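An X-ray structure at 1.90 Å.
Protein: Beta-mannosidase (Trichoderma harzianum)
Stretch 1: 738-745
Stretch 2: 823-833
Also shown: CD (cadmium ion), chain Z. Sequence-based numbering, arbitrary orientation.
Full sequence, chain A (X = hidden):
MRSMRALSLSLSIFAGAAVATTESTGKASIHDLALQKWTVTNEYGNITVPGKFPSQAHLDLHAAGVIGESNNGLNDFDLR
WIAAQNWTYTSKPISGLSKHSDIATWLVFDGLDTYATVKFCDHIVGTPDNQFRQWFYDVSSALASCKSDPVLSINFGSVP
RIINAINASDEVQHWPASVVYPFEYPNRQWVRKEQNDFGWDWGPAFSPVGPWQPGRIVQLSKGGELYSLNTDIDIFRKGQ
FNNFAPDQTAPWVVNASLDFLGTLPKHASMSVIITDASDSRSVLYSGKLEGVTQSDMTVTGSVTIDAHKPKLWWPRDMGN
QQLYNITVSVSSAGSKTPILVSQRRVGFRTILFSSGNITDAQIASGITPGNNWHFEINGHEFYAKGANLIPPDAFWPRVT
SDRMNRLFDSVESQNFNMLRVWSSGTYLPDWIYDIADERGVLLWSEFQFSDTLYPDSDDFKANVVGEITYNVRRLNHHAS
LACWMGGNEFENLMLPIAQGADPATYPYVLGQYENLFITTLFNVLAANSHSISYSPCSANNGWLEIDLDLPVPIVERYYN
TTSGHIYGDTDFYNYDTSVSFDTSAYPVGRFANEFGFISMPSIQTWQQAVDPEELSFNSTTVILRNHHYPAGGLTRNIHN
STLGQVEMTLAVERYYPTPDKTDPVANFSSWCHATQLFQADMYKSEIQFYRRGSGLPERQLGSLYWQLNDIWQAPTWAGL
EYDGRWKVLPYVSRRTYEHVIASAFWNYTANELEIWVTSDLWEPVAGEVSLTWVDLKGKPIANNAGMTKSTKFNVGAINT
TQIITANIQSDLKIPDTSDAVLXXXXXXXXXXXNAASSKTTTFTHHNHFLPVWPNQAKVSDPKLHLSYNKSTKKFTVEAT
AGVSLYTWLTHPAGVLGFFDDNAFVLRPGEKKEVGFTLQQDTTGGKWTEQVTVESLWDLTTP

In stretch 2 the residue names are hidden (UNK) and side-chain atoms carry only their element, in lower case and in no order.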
ATOM      1  N   GLU A 738     -30.726 -23.051  -5.251  1.00 41.54           N
ATOM      2  CA  GLU A 738     -31.152 -23.795  -6.432  1.00 44.24           C
ATOM      3  C   GLU A 738     -32.649 -24.159  -6.310  1.00 42.02           C
ATOM      4  O   GLU A 738     -33.210 -24.221  -5.206  1.00 41.46           O
ATOM      5  CB  GLU A 738     -30.294 -25.059  -6.617  1.00 45.24           C
ATOM      6  CG  GLU A 738     -28.896 -24.781  -7.166  1.00 46.66           C
ATOM      7  CD  GLU A 738     -28.211 -26.023  -7.675  1.00 48.61           C
ATOM      8  OE1 GLU A 738     -28.780 -26.648  -8.570  1.00 60.30           O
ATOM      9  OE2 GLU A 738     -27.158 -26.407  -7.186  1.00 48.52           O
ATOM     10  N   HIS A 739     -33.282 -24.377  -7.459  1.00 43.88           N
ATOM     11  CA  HIS A 739     -34.735 -24.646  -7.500  1.00 42.16           C
ATOM     12  C   HIS A 739     -35.146 -25.826  -6.640  1.00 41.78           C
ATOM     13  O   HIS A 739     -36.115 -25.748  -5.934  1.00 43.85           O
ATOM     14  CB  HIS A 739     -35.223 -24.825  -8.938  1.00 43.40           C
ATOM     15  CG  HIS A 739     -35.112 -23.585  -9.763  1.00 43.07           C
ATOM     16  ND1 HIS A 739     -35.867 -22.456  -9.524  1.00 42.37           N
ATOM     17  CD2 HIS A 739     -34.321 -23.293 -10.821  1.00 43.74           C
ATOM     18  CE1 HIS A 739     -35.540 -21.520 -10.403  1.00 42.37           C
ATOM     19  NE2 HIS A 739     -34.615 -22.004 -11.206  1.00 43.55           N
ATOM     20  N   VAL A 740     -34.380 -26.918  -6.705  1.00 43.08           N
ATOM     21  CA  VAL A 740     -34.649 -28.147  -5.962  1.00 43.18           C
ATOM     22  C   VAL A 740     -33.363 -28.547  -5.215  1.00 42.30           C
ATOM     23  O   VAL A 740     -32.324 -28.750  -5.837  1.00 44.05           O
ATOM     24  CB  VAL A 740     -35.077 -29.278  -6.934  1.00 44.81           C
ATOM     25  CG1 VAL A 740     -35.580 -30.496  -6.190  1.00 45.35           C
ATOM     26  CG2 VAL A 740     -36.155 -28.790  -7.893  1.00 46.07           C
ATOM     27  N   ILE A 741     -33.443 -28.627  -3.888  1.00 41.45           N
ATOM     28  CA  ILE A 741     -32.297 -28.924  -3.034  1.00 41.09           C
ATOM     29  C   ILE A 741     -32.638 -30.035  -2.054  1.00 41.72           C
ATOM     30  O   ILE A 741     -33.791 -30.208  -1.666  1.00 41.87           O
ATOM     31  CB  ILE A 741     -31.805 -27.658  -2.261  1.00 40.52           C
ATOM     32  CG1 ILE A 741     -32.916 -27.103  -1.343  1.00 40.59           C
ATOM     33  CG2 ILE A 741     -31.352 -26.580  -3.251  1.00 40.08           C
ATOM     34  CD1 ILE A 741     -32.431 -26.065  -0.341  1.00 39.44           C
ATOM     35  N   ALA A 742     -31.616 -30.803  -1.702  1.00 43.94           N
ATOM     36  CA  ALA A 742     -31.644 -31.779  -0.608  1.00 45.28           C
ATOM     37  C   ALA A 742     -30.816 -31.213   0.525  1.00 45.32           C
ATOM     38  O   ALA A 742     -29.660 -30.836   0.321  1.00 47.30           O
ATOM     39  CB  ALA A 742     -31.053 -33.109  -1.066  1.00 44.87           C
ATOM     40  N   SER A 743     -31.386 -31.168   1.715  1.00 45.24           N
ATOM     41  CA  SER A 743     -30.805 -30.426   2.812  1.00 44.89           C
ATOM     42  C   SER A 743     -30.675 -31.319   4.038  1.00 46.82           C
ATOM     43  O   SER A 743     -31.617 -32.046   4.361  1.00 46.24           O
ATOM     44  CB  SER A 743     -31.677 -29.209   3.140  1.00 43.88           C
ATOM     45  OG  SER A 743     -31.710 -28.255   2.071  1.00 43.39           O
ATOM     46  N   ALA A 744     -29.521 -31.244   4.717  1.00 46.16           N
ATOM     47  CA  ALA A 744     -29.244 -32.070   5.897  1.00 47.45           C
ATOM     48  C   ALA A 744     -29.410 -31.258   7.157  1.00 45.00           C
ATOM     49  O   ALA A 744     -28.737 -30.260   7.331  1.00 46.65           O
ATOM     50  CB  ALA A 744     -27.829 -32.635   5.842  1.00 46.40           C
ATOM     51  N   PHE A 745     -30.290 -31.716   8.032  1.00 46.07           N
ATOM     52  CA  PHE A 745     -30.580 -31.061   9.309  1.00 47.55           C
ATOM     53  C   PHE A 745     -30.046 -31.935  10.429  1.00 50.29           C
ATOM     54  O   PHE A 745     -30.486 -33.088  10.587  1.00 49.53           O
ATOM     55  CB  PHE A 745     -32.091 -30.891   9.502  1.00 46.10           C
ATOM     56  CG  PHE A 745     -32.701 -29.832   8.629  1.00 45.79           C
ATOM     57  CD1 PHE A 745     -33.078 -30.112   7.328  1.00 46.77           C
ATOM     58  CD2 PHE A 745     -32.919 -28.564   9.117  1.00 46.20           C
ATOM     59  CE1 PHE A 745     -33.651 -29.142   6.516  1.00 47.38           C
ATOM     60  CE2 PHE A 745     -33.490 -27.579   8.320  1.00 45.90           C
ATOM     61  CZ  PHE A 745     -33.860 -27.866   7.019  1.00 47.11           C
ATOM     62  N   UNK A 823     -22.110 -38.036   1.221  1.00 44.38           N
ATOM     63  CA  UNK A 823     -22.178 -37.237   0.008  1.00 44.62           C
ATOM     64  C   UNK A 823     -23.575 -37.403  -0.569  1.00 45.61           C
ATOM     65  O   UNK A 823     -24.028 -38.514  -0.795  1.00 46.24           O
ATOM     66  c   UNK A 823     -21.207 -36.800  -2.265  1.00 45.77           C
ATOM     67  c   UNK A 823     -21.109 -37.653  -1.015  1.00 45.34           C
ATOM     68  c   UNK A 823     -19.733 -37.561  -0.388  1.00 45.70           C
ATOM     69  N   UNK A 824     -24.248 -36.264  -0.761  1.00 45.84           N
ATOM     70  CA  UNK A 824     -25.644 -36.185  -1.169  1.00 46.49           C
ATOM     71  C   UNK A 824     -25.770 -35.599  -2.576  1.00 46.90           C
ATOM     72  O   UNK A 824     -25.308 -34.502  -2.815  1.00 45.17           O
ATOM     73  c   UNK A 824     -26.333 -35.850   1.230  1.00 46.26           C
ATOM     74  c   UNK A 824     -26.393 -35.268  -0.193  1.00 46.33           C
ATOM     75  c   UNK A 824     -27.836 -35.077  -0.635  1.00 46.45           C
ATOM     76  c   UNK A 824     -26.658 -34.848   2.301  1.00 45.11           C
ATOM     77  N   UNK A 825     -26.389 -36.334  -3.499  1.00 48.78           N
ATOM     78  CA  UNK A 825     -26.681 -35.818  -4.837  1.00 51.17           C
ATOM     79  C   UNK A 825     -28.132 -36.055  -5.203  1.00 52.24           C
ATOM     80  O   UNK A 825     -28.614 -37.206  -5.216  1.00 51.31           O
ATOM     81  o   UNK A 825     -23.817 -36.806  -7.888  1.00 69.22           O
ATOM     82  c   UNK A 825     -23.380 -36.722  -6.695  1.00 66.15           C
ATOM     83  c   UNK A 825     -24.351 -36.600  -5.514  1.00 59.85           C
ATOM     84  o   UNK A 825     -22.160 -36.716  -6.410  1.00 65.55           O
ATOM     85  c   UNK A 825     -25.800 -36.428  -5.923  1.00 54.83           C
ATOM     86  N   UNK A 826     -28.795 -34.945  -5.527  1.00 49.86           N
ATOM     87  CA  UNK A 826     -30.168 -34.920  -5.945  1.00 49.17           C
ATOM     88  C   UNK A 826     -30.262 -34.732  -7.447  1.00 51.35           C
ATOM     89  O   UNK A 826     -29.513 -33.942  -8.024  1.00 47.74           O
ATOM     90  c   UNK A 826     -32.350 -33.524  -5.643  1.00 48.65           C
ATOM     91  c   UNK A 826     -32.446 -32.589  -6.840  1.00 48.12           C
ATOM     92  c   UNK A 826     -30.896 -33.792  -5.233  1.00 48.87           C
ATOM     93  c   UNK A 826     -33.116 -32.956  -4.455  1.00 49.15           C
ATOM     94  N   UNK A 827     -31.186 -35.479  -8.068  1.00 51.67           N
ATOM     95  CA  UNK A 827     -31.589 -35.246  -9.460  1.00 55.53           C
ATOM     96  C   UNK A 827     -33.106 -35.222  -9.516  1.00 55.84           C
ATOM     97  O   UNK A 827     -33.767 -35.986  -8.814  1.00 56.49           O
ATOM     98  c   UNK A 827     -31.446 -36.001 -11.852  1.00 60.46           C
ATOM     99  o   UNK A 827     -29.686 -36.460 -10.315  1.00 58.09           O
ATOM    100  c   UNK A 827     -31.097 -36.346 -10.418  1.00 57.08           C
ATOM    101  N   UNK A 828     -33.645 -34.328 -10.336  1.00 56.06           N
ATOM    102  CA  UNK A 828     -35.089 -34.167 -10.474  1.00 56.34           C
ATOM    103  C   UNK A 828     -35.414 -33.639 -11.845  1.00 54.65           C
ATOM    104  O   UNK A 828     -34.561 -33.128 -12.555  1.00 54.17           O
ATOM    105  c   UNK A 828     -35.647 -33.239  -9.402  1.00 56.52           C
ATOM    106  N   UNK A 829     -36.671 -33.789 -12.214  1.00 58.54           N
ATOM    107  CA  UNK A 829     -37.140 -33.384 -13.534  1.00 62.30           C
ATOM    108  C   UNK A 829     -38.400 -32.571 -13.412  1.00 59.83           C
ATOM    109  O   UNK A 829     -39.290 -32.917 -12.657  1.00 63.31           O
ATOM    110  c   UNK A 829     -35.573 -36.446 -13.999  1.00 65.95           C
ATOM    111  c   UNK A 829     -37.373 -34.627 -14.393  1.00 64.91           C
ATOM    112  c   UNK A 829     -34.220 -35.894 -15.639  1.00 68.83           C
ATOM    113  n   UNK A 829     -34.395 -36.743 -14.641  1.00 68.90           N
ATOM    114  c   UNK A 829     -36.123 -35.396 -14.651  1.00 65.71           C
ATOM    115  n   UNK A 829     -35.249 -35.068 -15.666  1.00 68.16           N
ATOM    116  N   UNK A 830     -38.466 -31.478 -14.149  1.00 59.45           N
ATOM    117  CA  UNK A 830     -39.596 -30.598 -14.064  1.00 57.68           C
ATOM    118  C   UNK A 830     -39.450 -29.384 -14.960  1.00 59.67           C
ATOM    119  O   UNK A 830     -38.518 -29.309 -15.761  1.00 58.83           O
ATOM    120  N   UNK A 831     -40.386 -28.444 -14.814  1.00 59.12           N
ATOM    121  CA  UNK A 831     -40.463 -27.275 -15.663  1.00 60.62           C
ATOM    122  C   UNK A 831     -40.382 -26.042 -14.792  1.00 57.29           C
ATOM    123  O   UNK A 831     -40.959 -26.017 -13.716  1.00 55.68           O
ATOM    124  c   UNK A 831     -41.801 -27.236 -16.406  1.00 63.68           C
ATOM    125  n   UNK A 831     -43.488 -29.563 -20.221  1.00 82.06           N
ATOM    126  c   UNK A 831     -43.898 -29.440 -18.787  1.00 80.10           C
ATOM    127  c   UNK A 831     -42.072 -28.407 -17.340  1.00 70.29           C
ATOM    128  c   UNK A 831     -43.368 -28.171 -18.124  1.00 74.49           C
ATOM    129  N   UNK A 832     -39.676 -25.030 -15.274  1.00 56.83           N
ATOM    130  CA  UNK A 832     -39.716 -23.696 -14.671  1.00 57.21           C
ATOM    131  C   UNK A 832     -41.063 -23.069 -14.984  1.00 57.58           C
ATOM    132  O   UNK A 832     -41.665 -23.416 -15.980  1.00 53.64           O
ATOM    133  c   UNK A 832     -36.212 -22.184 -15.475  1.00 57.83           C
ATOM    134  c   UNK A 832     -38.604 -22.796 -15.227  1.00 56.73           C
ATOM    135  c   UNK A 832     -36.953 -23.383 -13.388  1.00 55.57           C
ATOM    136  c   UNK A 832     -37.171 -23.206 -14.895  1.00 57.74           C
ATOM    137  N   UNK A 833     -41.518 -22.116 -14.147  1.00 56.28           N
ATOM    138  CA  UNK A 833     -42.772 -21.421 -14.457  1.00 55.60           C
ATOM    139  C   UNK A 833     -42.794 -20.823 -15.849  1.00 56.71           C
ATOM    140  O   UNK A 833     -41.791 -20.269 -16.294  1.00 53.84           O
ATOM    141  c   UNK A 833     -42.006 -20.807 -12.271  1.00 53.26           C
ATOM    142  c   UNK A 833     -40.897 -21.597 -12.919  1.00 53.72           C
ATOM    143  c   UNK A 833     -42.832 -20.307 -13.402  1.00 55.04           C
TER
HETATM  144 CD    CD Z1021     -20.649 -38.444  -7.597  0.50125.66          CD

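Position 823 carries three side-chain carbons, one bonded to CA and forking at once into two; no nitrogen or oxygen is present, and stretch 1 is out of reach. This is valine, V823. At position 824 four carbons fork at the first, one arm being two carbons long, and they pack on the side chains of A742 and A744. The fork at the first carbon separates isoleucine from leucine: I824. Its CA-to-CB bond points toward stretch 1, and its CG2 lies 3.8 Å from A742 CB while its CD1 lies 4.3 Å from A744 CB.

Position 825 has three carbons in a row, the third bearing two oxygens, and they point away from stretch 1. The chain is one carbon too long for aspartate, so it is glutamate; two oxygens rather than an oxygen and a nitrogen exclude glutamine. The OE2 of E825 binds the cadmium ion, CD, at 2.6 Å. Position 826 again has four carbons, now forked at the second, and they pack against V740 and A742: leucine. L826 has chi1 at 175° (t) and points toward stretch 1, with CD2 3.8 Å from V740 CG1 and CD1 4.0 Å from A742 CB.

At 827 one carbon carries an oxygen and a carbon and points away from stretch 1, the pattern of threonine, T827. The single carbon at 828, CB, sits 4.2 Å from V740 CG1; this is alanine, A828. Position 829 shows one carbon leading to a five-membered ring of three carbons and two nitrogens, an imidazole, pointing away: H829. Nothing extends beyond the backbone at 830, so it is glycine, G830.

Position 831 has four carbons in a row ending in nitrogen, which do not reach stretch 1; hence lysine, K831. At 832 four carbons fork at the second, and a methyl end lies over one face of the H739 ring, which identifies leucine. The CA-to-CB bond of L832 runs sideways, yet its end comes nearer: CD2 stands 3.7 Å from the centroid of the H739 ring, 18° off the ring normal, a CH-pi contact. At 833 three carbons close a ring onto the backbone N, which defines proline, P833.

The contact joins strands 740-745 and 823-830, whose directions differ by 154°, close to antiparallel. Their axes approach no nearer than 7.1 Å and no hydrogen bonds cross, so side chains bridge the gap. Alternation sends I824, L826 and A828 toward V740, A742 and A744, while E825, T827 and H829 point away. A742 CB touches both I824 and L826. Beyond this apolar patch, L832 covers one face of H739, and the two stretches together bury 355 Å².

Stretch 2, residues 823-833: VIELTAHGKLP
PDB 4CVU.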